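Long-range contacts in transketolase (Campylobacter jejuni, PDB 3L84), which belongs to the transketolase family of thiamine diphosphate-dependent proteins, built as a dimer of three-domain subunits: residues A[206-215]-A[230-241]; A[443-454]-A[605-615]. All coordinates share one frame; numbering follows the deposited sequence.

Contact 1: residues A[206-215]-A[230-241]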
loop_
_atom_site.group_PDB
_atom_site.type_symbol
_atom_site.label_atom_id
_atom_site.label_comp_id
_atom_site.label_asym_id
_atom_site.label_seq_id
_atom_site.Cartn_x
_atom_site.Cartn_y
_atom_site.Cartn_z
ATOM N N GLY A 206 0.053 7.220 24.264
ATOM C CA GLY A 206 -1.038 7.346 25.207
ATOM C C GLY A 206 -1.627 6.069 25.752
ATOM O O GLY A 206 -2.758 6.096 26.225
ATOM N N PHE A 207 -0.859 4.985 25.728
ATOM C CA PHE A 207 -1.297 3.725 26.312
ATOM C C PHE A 207 -0.780 3.537 27.747
ATOM O O PHE A 207 0.288 4.044 28.136
ATOM C CB PHE A 207 -0.751 2.531 25.519
ATOM C CG PHE A 207 -1.478 2.235 24.212
ATOM C CD1 PHE A 207 -1.494 3.146 23.170
ATOM C CD2 PHE A 207 -2.072 0.994 23.995
ATOM C CE1 PHE A 207 -2.150 2.847 21.976
ATOM C CE2 PHE A 207 -2.691 0.684 22.819
ATOM C CZ PHE A 207 -2.736 1.607 21.805
ATOM N N GLU A 208 -1.537 2.764 28.520
ATOM C CA GLU A 208 -1.012 2.120 29.727
ATOM C C GLU A 208 -0.409 0.781 29.336
ATOM O O GLU A 208 -1.041 0.032 28.571
ATOM C CB GLU A 208 -2.115 1.885 30.753
ATOM C CG GLU A 208 -1.609 1.154 32.024
ATOM C CD GLU A 208 -2.613 1.066 33.161
ATOM O OE1 GLU A 208 -3.821 1.336 32.998
ATOM O OE2 GLU A 208 -2.174 0.690 34.278
ATOM N N VAL A 209 0.778 0.464 29.847
ATOM C CA VAL A 209 1.506 -0.723 29.441
ATOM C C VAL A 209 1.793 -1.659 30.618
ATOM O O VAL A 209 2.406 -1.236 31.599
ATOM C CB VAL A 209 2.819 -0.367 28.724
ATOM C CG1 VAL A 209 3.538 -1.675 28.334
ATOM C CG2 VAL A 209 2.558 0.544 27.498
ATOM N N LEU A 210 1.340 -2.902 30.512
ATOM C CA LEU A 210 1.570 -3.940 31.522
ATOM C C LEU A 210 2.463 -4.997 30.906
ATOM O O LEU A 210 2.363 -5.259 29.710
ATOM C CB LEU A 210 0.218 -4.562 31.939
ATOM C CG LEU A 210 -0.812 -3.533 32.427
ATOM C CD1 LEU A 210 -2.213 -4.163 32.704
ATOM C CD2 LEU A 210 -0.316 -2.795 33.620
ATOM N N SER A 211 3.321 -5.628 31.698
ATOM C CA SER A 211 4.259 -6.634 31.236
ATOM C C SER A 211 4.154 -7.863 32.109
ATOM O O SER A 211 4.335 -7.753 33.350
ATOM C CB SER A 211 5.683 -6.094 31.311
ATOM O OG SER A 211 5.826 -4.986 30.412
ATOM N N ILE A 212 3.823 -9.004 31.510
ATOM C CA ILE A 212 3.566 -10.262 32.219
ATOM C C ILE A 212 4.272 -11.459 31.592
ATOM O O ILE A 212 4.734 -11.408 30.433
ATOM C CB ILE A 212 2.057 -10.604 32.264
ATOM C CG1 ILE A 212 1.488 -10.950 30.881
ATOM C CG2 ILE A 212 1.262 -9.465 32.926
ATOM C CD1 ILE A 212 0.075 -11.464 30.922
ATOM N N ASN A 213 4.297 -12.537 32.373
ATOM C CA ASN A 213 4.589 -13.896 31.924
ATOM C C ASN A 213 3.266 -14.456 31.402
ATOM O O ASN A 213 2.299 -14.681 32.148
ATOM C CB ASN A 213 5.119 -14.729 33.100
ATOM C CG ASN A 213 5.400 -16.174 32.751
ATOM O OD1 ASN A 213 4.943 -16.693 31.768
ATOM N ND2 ASN A 213 6.185 -16.841 33.613
ATOM N N GLY A 214 3.234 -14.688 30.093
ATOM C CA GLY A 214 2.044 -15.193 29.419
ATOM C C GLY A 214 1.721 -16.648 29.657
ATOM O O GLY A 214 0.751 -17.162 29.067
ATOM N N HIS A 215 2.492 -17.326 30.515
ATOM C CA HIS A 215 2.182 -18.693 30.952
ATOM C C HIS A 215 1.832 -18.792 32.419
ATOM O O HIS A 215 1.703 -19.905 32.948
ATOM C CB HIS A 215 3.324 -19.656 30.593
ATOM C CG HIS A 215 3.652 -19.630 29.138
ATOM N ND1 HIS A 215 2.713 -19.902 28.166
ATOM C CD2 HIS A 215 4.788 -19.312 28.476
ATOM C CE1 HIS A 215 3.260 -19.754 26.972
ATOM N NE2 HIS A 215 4.526 -19.410 27.134
ATOM N N SER A 230 -8.480 0.435 33.076
ATOM C CA SER A 230 -7.568 1.475 32.587
ATOM C C SER A 230 -8.367 2.696 32.108
ATOM O O SER A 230 -9.485 2.568 31.579
ATOM C CB SER A 230 -6.680 0.929 31.461
ATOM O OG SER A 230 -5.698 1.884 31.112
ATOM N N THR A 231 -7.793 3.874 32.286
ATOM C CA THR A 231 -8.365 5.078 31.653
ATOM C C THR A 231 -7.707 5.391 30.284
ATOM O O THR A 231 -7.981 6.417 29.706
ATOM C CB THR A 231 -8.248 6.267 32.542
ATOM O OG1 THR A 231 -6.859 6.490 32.774
ATOM C CG2 THR A 231 -9.034 6.026 33.864
ATOM N N LYS A 232 -6.861 4.473 29.804
ATOM C CA LYS A 232 -6.150 4.582 28.549
ATOM C C LYS A 232 -6.371 3.308 27.754
ATOM O O LYS A 232 -6.723 2.273 28.311
ATOM C CB LYS A 232 -4.649 4.731 28.827
ATOM C CG LYS A 232 -4.276 6.023 29.489
ATOM C CD LYS A 232 -2.776 6.078 29.749
ATOM C CE LYS A 232 -2.346 7.351 30.474
ATOM N NZ LYS A 232 -1.498 7.003 31.629
ATOM N N PRO A 233 -6.144 3.360 26.433
ATOM C CA PRO A 233 -5.937 2.081 25.732
ATOM C C PRO A 233 -4.814 1.348 26.440
ATOM O O PRO A 233 -3.887 2.006 26.938
ATOM C CB PRO A 233 -5.578 2.503 24.286
ATOM C CG PRO A 233 -5.071 3.923 24.418
ATOM C CD PRO A 233 -5.879 4.507 25.547
ATOM N N CYS A 234 -4.898 0.030 26.517
ATOM C CA CYS A 234 -3.946 -0.747 27.303
ATOM C C CYS A 234 -3.267 -1.811 26.501
ATOM O O CYS A 234 -3.942 -2.569 25.796
ATOM C CB CYS A 234 -4.672 -1.368 28.480
ATOM S SG CYS A 234 -3.627 -2.232 29.680
ATOM N N LEU A 235 -1.951 -1.874 26.621
ATOM C CA LEU A 235 -1.118 -2.897 26.030
ATOM C C LEU A 235 -0.651 -3.825 27.119
ATOM O O LEU A 235 -0.091 -3.365 28.105
ATOM C CB LEU A 235 0.089 -2.282 25.325
ATOM C CG LEU A 235 1.133 -3.282 24.811
ATOM C CD1 LEU A 235 0.556 -4.047 23.626
ATOM C CD2 LEU A 235 2.443 -2.629 24.391
ATOM N N ILE A 236 -0.868 -5.115 26.938
ATOM C CA ILE A 236 -0.276 -6.158 27.758
ATOM C C ILE A 236 0.820 -6.819 26.935
ATOM O O ILE A 236 0.554 -7.448 25.912
ATOM C CB ILE A 236 -1.321 -7.201 28.217
ATOM C CG1 ILE A 236 -2.387 -6.506 29.064
ATOM C CG2 ILE A 236 -0.648 -8.323 28.991
ATOM C CD1 ILE A 236 -3.611 -7.405 29.410
ATOM N N ILE A 237 2.058 -6.657 27.369
ATOM C CA ILE A 237 3.192 -7.329 26.739
ATOM C C ILE A 237 3.344 -8.670 27.430
ATOM O O ILE A 237 3.761 -8.736 28.602
ATOM C CB ILE A 237 4.489 -6.514 26.876
ATOM C CG1 ILE A 237 4.316 -5.107 26.288
ATOM C CG2 ILE A 237 5.659 -7.234 26.222
ATOM C CD1 ILE A 237 5.560 -4.215 26.438
ATOM N N ALA A 238 2.949 -9.734 26.733
ATOM C CA ALA A 238 2.931 -11.061 27.354
ATOM C C ALA A 238 4.100 -11.871 26.840
ATOM O O ALA A 238 4.158 -12.197 25.654
ATOM C CB ALA A 238 1.615 -11.742 27.075
ATOM N N LYS A 239 5.086 -12.124 27.690
ATOM C CA LYS A 239 6.230 -12.926 27.273
ATOM C C LYS A 239 5.825 -14.393 27.209
ATOM O O LYS A 239 5.362 -14.950 28.199
ATOM C CB LYS A 239 7.374 -12.725 28.241
ATOM C CG LYS A 239 8.668 -13.346 27.761
ATOM C CD LYS A 239 9.877 -12.813 28.534
ATOM C CE LYS A 239 11.143 -13.513 28.082
ATOM N NZ LYS A 239 11.029 -14.996 28.258
ATOM N N THR A 240 5.984 -15.019 26.047
ATOM C CA THR A 240 5.566 -16.404 25.856
ATOM C C THR A 240 6.680 -17.166 25.160
ATOM O O THR A 240 7.684 -16.609 24.655
ATOM C CB THR A 240 4.283 -16.563 25.015
ATOM O OG1 THR A 240 4.587 -16.197 23.673
ATOM C CG2 THR A 240 3.175 -15.748 25.539
ATOM N N THR A 241 6.547 -18.489 25.242
ATOM C CA THR A 241 7.412 -19.421 24.547
ATOM C C THR A 241 6.611 -19.950 23.355
ATOM O O THR A 241 5.550 -20.554 23.531
ATOM C CB THR A 241 7.806 -20.566 25.469
ATOM O OG1 THR A 241 8.613 -20.036 26.547
ATOM C CG2 THR A 241 8.588 -21.616 24.716
HETATM O O HOH W 1 -5.265 3.707 34.004
HETATM O O HOH W 2 7.032 -16.592 29.686
#
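Phe207 leads into strand 208-213 by laying one ring face on Pro233, whose CB stands 3.8 Å from the ring centroid, 12° off the normal, in a CH-pi contact; Leu235 N lies at the ring's edge. At Glu208 begins the ladder of hydrogen bonds to strand 234-239, its parallel neighbour in a beta-alpha-beta crossover through helix 217-228, at the edge of the thiamine diphosphate-binding domain's parallel sheet. The Glu208 side chain, extended with CG anti to the backbone N (chi1 178°), carries OE1 to 2.7 Å from Ser230 OG, while water 1 links the same oxygen to Thr231 N. Val209 turns to the other face, where CG1 meets Ile237 CD1 at 3.8 Å. Leu210 and Ile212 return to the helix side; Leu210 CD1 rests on Cys234 SG, and Ile212 CD1 reaches Ile236 CG2 at 3.8 Å. At the end of the strand, Asn213 OD1 accepts from His215 N in an Asx turn, and water 2 joins that oxygen to Lys239 O. His215 receives Thr241 N on NE2 (2.9 Å, N-H...N angle 171°), in the ring plane, while ND1 is paired with Asp37. With NE2 accepting, a neutral ring would carry its proton on ND1, facing that carboxylate; both bonds fix its rotation.

Contact 2: residues A[443-454]-A[605-615]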
loop_
_atom_site.group_PDB
_atom_site.type_symbol
_atom_site.label_atom_id
_atom_site.label_comp_id
_atom_site.label_asym_id
_atom_site.label_seq_id
_atom_site.Cartn_x
_atom_site.Cartn_y
_atom_site.Cartn_z
ATOM N N SER A 443 -6.866 11.987 -12.163
ATOM C CA SER A 443 -6.133 11.886 -13.410
ATOM C C SER A 443 -5.067 12.959 -13.523
ATOM O O SER A 443 -4.849 13.761 -12.621
ATOM C CB SER A 443 -7.083 11.993 -14.610
ATOM O OG SER A 443 -7.444 13.352 -14.806
ATOM N N ILE A 444 -4.414 12.991 -14.679
ATOM C CA ILE A 444 -3.497 14.079 -15.069
ATOM C C ILE A 444 -4.156 15.447 -14.988
ATOM O O ILE A 444 -3.437 16.444 -14.962
ATOM C CB ILE A 444 -2.943 13.875 -16.504
ATOM C CG1 ILE A 444 -4.045 13.532 -17.538
ATOM C CG2 ILE A 444 -1.883 12.773 -16.501
ATOM C CD1 ILE A 444 -3.620 13.767 -19.021
ATOM N N GLY A 445 -5.486 15.523 -14.911
ATOM C CA GLY A 445 -6.179 16.784 -14.676
ATOM C C GLY A 445 -5.808 17.450 -13.360
ATOM O O GLY A 445 -6.063 18.651 -13.165
ATOM N N VAL A 446 -5.182 16.705 -12.454
ATOM C CA VAL A 446 -4.540 17.287 -11.275
ATOM C C VAL A 446 -3.616 18.465 -11.619
ATOM O O VAL A 446 -3.555 19.471 -10.899
ATOM C CB VAL A 446 -3.782 16.160 -10.529
ATOM C CG1 VAL A 446 -2.715 16.718 -9.573
ATOM C CG2 VAL A 446 -4.783 15.317 -9.763
ATOM N N GLY A 447 -2.876 18.347 -12.710
ATOM C CA GLY A 447 -2.057 19.446 -13.205
ATOM C C GLY A 447 -0.724 19.589 -12.508
ATOM O O GLY A 447 0.126 18.721 -12.566
ATOM N N GLU A 448 -0.511 20.727 -11.872
ATOM C CA GLU A 448 0.824 21.173 -11.498
ATOM C C GLU A 448 1.542 20.289 -10.473
ATOM O O GLU A 448 2.779 20.239 -10.463
ATOM C CB GLU A 448 0.800 22.621 -10.984
ATOM C CG GLU A 448 0.477 23.686 -12.072
ATOM C CD GLU A 448 -0.980 23.988 -12.246
ATOM O OE1 GLU A 448 -1.865 23.183 -11.884
ATOM O OE2 GLU A 448 -1.222 25.117 -12.748
ATOM N N ASP A 449 0.811 19.614 -9.603
ATOM C CA ASP A 449 1.469 18.731 -8.664
ATOM C C ASP A 449 2.311 17.654 -9.344
ATOM O O ASP A 449 3.273 17.156 -8.736
ATOM C CB ASP A 449 0.490 18.096 -7.702
ATOM C CG ASP A 449 0.078 18.995 -6.580
ATOM O OD1 ASP A 449 0.682 20.064 -6.332
ATOM O OD2 ASP A 449 -0.885 18.607 -5.875
ATOM N N GLY A 450 1.986 17.306 -10.585
ATOM C CA GLY A 450 2.903 16.472 -11.339
ATOM C C GLY A 450 2.710 14.976 -11.161
ATOM O O GLY A 450 1.769 14.518 -10.478
ATOM N N PRO A 451 3.646 14.207 -11.728
ATOM C CA PRO A 451 3.415 12.761 -11.918
ATOM C C PRO A 451 3.296 11.920 -10.655
ATOM O O PRO A 451 2.592 10.884 -10.680
ATOM C CB PRO A 451 4.591 12.325 -12.789
ATOM C CG PRO A 451 5.609 13.355 -12.583
ATOM C CD PRO A 451 4.846 14.636 -12.464
ATOM N N THR A 452 3.930 12.335 -9.564
ATOM C CA THR A 452 3.685 11.627 -8.289
ATOM C C THR A 452 2.277 11.715 -7.802
ATOM O O THR A 452 1.901 10.936 -6.901
ATOM C CB THR A 452 4.605 12.118 -7.150
ATOM O OG1 THR A 452 4.452 13.518 -6.944
ATOM C CG2 THR A 452 6.034 11.808 -7.416
ATOM N N HIS A 453 1.514 12.698 -8.282
ATOM C CA HIS A 453 0.164 12.984 -7.809
ATOM C C HIS A 453 -0.869 12.745 -8.910
ATOM O O HIS A 453 -2.022 13.160 -8.721
ATOM C CB HIS A 453 0.056 14.411 -7.224
ATOM C CG HIS A 453 0.789 14.545 -5.929
ATOM N ND1 HIS A 453 0.182 14.722 -4.700
ATOM C CD2 HIS A 453 2.112 14.430 -5.680
ATOM C CE1 HIS A 453 1.128 14.775 -3.761
ATOM N NE2 HIS A 453 2.300 14.597 -4.338
ATOM N N GLN A 454 -0.487 12.147 -10.051
ATOM C CA GLN A 454 -1.382 11.920 -11.179
ATOM C C GLN A 454 -1.601 10.458 -11.344
ATOM O O GLN A 454 -0.672 9.745 -11.754
ATOM C CB GLN A 454 -0.817 12.532 -12.441
ATOM C CG GLN A 454 -0.861 14.082 -12.395
ATOM C CD GLN A 454 -0.009 14.751 -13.440
ATOM O OE1 GLN A 454 0.758 14.089 -14.125
ATOM N NE2 GLN A 454 -0.122 16.064 -13.587
ATOM N N PHE A 605 3.958 7.865 -17.222
ATOM C CA PHE A 605 3.609 8.762 -16.140
ATOM C C PHE A 605 3.267 10.155 -16.672
ATOM O O PHE A 605 3.505 10.459 -17.861
ATOM C CB PHE A 605 4.664 8.822 -15.056
ATOM C CG PHE A 605 4.825 7.521 -14.311
ATOM C CD1 PHE A 605 3.824 7.076 -13.457
ATOM C CD2 PHE A 605 5.970 6.751 -14.426
ATOM C CE1 PHE A 605 3.953 5.891 -12.738
ATOM C CE2 PHE A 605 6.104 5.555 -13.736
ATOM C CZ PHE A 605 5.082 5.124 -12.882
ATOM N N GLY A 606 2.683 10.973 -15.835
ATOM C CA GLY A 606 2.250 12.303 -16.225
ATOM C C GLY A 606 3.327 13.368 -16.244
ATOM O O GLY A 606 4.506 13.077 -16.438
ATOM N N GLU A 607 2.892 14.625 -16.143
ATOM C CA GLU A 607 3.766 15.786 -16.231
ATOM C C GLU A 607 3.255 16.867 -15.295
ATOM O O GLU A 607 2.080 17.058 -15.152
ATOM C CB GLU A 607 3.757 16.333 -17.660
ATOM C CG GLU A 607 4.442 15.463 -18.703
ATOM C CD GLU A 607 5.937 15.435 -18.597
ATOM O OE1 GLU A 607 6.557 16.206 -17.825
ATOM O OE2 GLU A 607 6.513 14.572 -19.325
ATOM N N SER A 608 4.161 17.637 -14.704
ATOM C CA SER A 608 3.804 18.833 -13.963
ATOM C C SER A 608 3.531 19.986 -14.911
ATOM O O SER A 608 4.431 20.468 -15.583
ATOM C CB SER A 608 4.949 19.161 -12.971
ATOM O OG SER A 608 4.707 20.375 -12.303
ATOM N N GLY A 609 2.310 20.490 -14.928
ATOM C CA GLY A 609 1.934 21.637 -15.754
ATOM C C GLY A 609 0.478 21.962 -15.536
ATOM O O GLY A 609 -0.229 21.250 -14.823
ATOM N N LYS A 610 0.020 23.077 -16.107
ATOM C CA LYS A 610 -1.407 23.417 -16.033
ATOM C C LYS A 610 -2.244 22.310 -16.621
ATOM O O LYS A 610 -1.849 21.724 -17.631
ATOM C CB LYS A 610 -1.630 24.718 -16.794
ATOM C CG LYS A 610 -0.949 25.976 -16.194
ATOM C CD LYS A 610 -1.217 27.214 -17.055
ATOM C CE LYS A 610 -0.419 28.427 -16.546
ATOM N NZ LYS A 610 -0.683 28.771 -15.129
ATOM N N ASP A 611 -3.384 22.003 -16.018
ATOM C CA ASP A 611 -4.249 20.942 -16.472
ATOM C C ASP A 611 -4.492 20.942 -17.976
ATOM O O ASP A 611 -4.335 19.902 -18.616
ATOM C CB ASP A 611 -5.563 20.907 -15.666
ATOM C CG ASP A 611 -6.384 22.195 -15.703
ATOM O OD1 ASP A 611 -6.039 23.218 -16.338
ATOM O OD2 ASP A 611 -7.441 22.139 -15.017
ATOM N N LYS A 612 -4.849 22.086 -18.526
ATOM C CA LYS A 612 -5.154 22.134 -19.967
ATOM C C LYS A 612 -3.906 21.782 -20.799
ATOM O O LYS A 612 -4.029 21.122 -21.836
ATOM C CB LYS A 612 -5.767 23.473 -20.379
ATOM C CG LYS A 612 -7.201 23.676 -19.885
ATOM C CD LYS A 612 -7.687 25.080 -20.262
ATOM C CE LYS A 612 -9.079 25.415 -19.716
ATOM N NZ LYS A 612 -9.491 26.817 -20.095
ATOM N N ASP A 613 -2.730 22.198 -20.348
ATOM C CA ASP A 613 -1.477 21.891 -21.045
ATOM C C ASP A 613 -1.155 20.385 -20.977
ATOM O O ASP A 613 -0.741 19.781 -21.964
ATOM C CB ASP A 613 -0.305 22.652 -20.436
ATOM C CG ASP A 613 -0.375 24.164 -20.626
ATOM O OD1 ASP A 613 -1.232 24.638 -21.424
ATOM O OD2 ASP A 613 0.473 24.854 -19.967
ATOM N N VAL A 614 -1.425 19.782 -19.816
ATOM C CA VAL A 614 -1.138 18.373 -19.607
ATOM C C VAL A 614 -2.120 17.526 -20.446
ATOM O O VAL A 614 -1.715 16.575 -21.094
ATOM C CB VAL A 614 -1.132 18.004 -18.105
ATOM C CG1 VAL A 614 -0.873 16.516 -17.903
ATOM C CG2 VAL A 614 -0.064 18.819 -17.413
ATOM N N PHE A 615 -3.407 17.862 -20.446
ATOM C CA PHE A 615 -4.325 17.088 -21.265
ATOM C C PHE A 615 -3.950 17.160 -22.745
ATOM O O PHE A 615 -4.018 16.151 -23.426
ATOM C CB PHE A 615 -5.785 17.537 -21.047
ATOM C CG PHE A 615 -6.488 16.884 -19.876
ATOM C CD1 PHE A 615 -6.690 15.524 -19.838
ATOM C CD2 PHE A 615 -6.982 17.652 -18.844
ATOM C CE1 PHE A 615 -7.369 14.939 -18.754
ATOM C CE2 PHE A 615 -7.653 17.042 -17.767
ATOM C CZ PHE A 615 -7.846 15.722 -17.749
HETATM O O HOH W 3 -7.346 20.792 -12.455
HETATM O O HOH W 4 0.595 27.092 -13.295
HETATM O O HOH W 5 -4.081 22.997 -13.389
HETATM O O HOH W 6 1.768 10.038 -13.229
#
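This is a buried loop-to-loop contact between domains: segment 443-454, which follows strand 436-440 of the pyrimidine-binding domain, packs against the C-terminal domain where segment 605-615 runs into helix 611-617. Gln454 reaches across with an extended chain. Its NE2 donates to Glu607 O at 2.9 Å, near the glutamine amide plane but above the carbonyl plane, and its OE1 takes a weak bond from Glu607 N. Ser608 OG donates to Glu448 O at 2.7 Å and itself accepts from Gly100 N of the second subunit. The 3-10 segment with Ile444 and Gly445 meets the start of the helix: Ile444 CB touches Val614 CG1 at 3.6 Å, and CD1 meets Phe615 CD1 at 3.6 Å, while Phe615 CE2 comes within 3.4 Å of Gly445 CA. Glu448 bends at chi2 (89°) to bring OE2 alongside Lys610 CG; water 4 probably bridges OE2 to Lys610 NZ, and water 5 joins OE1 to Asp611 N at the start of the helix. Arg426 of the second subunit binds Pro451 O and Gln454 O. The type I beta turn Gly447-Gly450 and Gln454 lie along residues 606-609, an interdomain seam that is itself part of the transketolase dimer interface.

How the contacts relate
From the N terminus, the chain first builds the five-stranded parallel sheet of the thiamine diphosphate-binding domain, where contact 1 closes a short loop: only 14 residues, mostly helix 217-228, separate its segments, and the crossover sets strand 208-213 at the sheet's edge beside 234-239. The chain then passes into the pyrimidine-binding domain, where contact 2 opens. Its loop spans 150 residues, taking in the rest of that domain and most of the C-terminal domain before it closes. The two loops follow in series, neither nesting nor crossing, with centres 48 Å apart and nearest atoms about 29 Å apart. Contact 1 thus works within one domain, contact 2 between two.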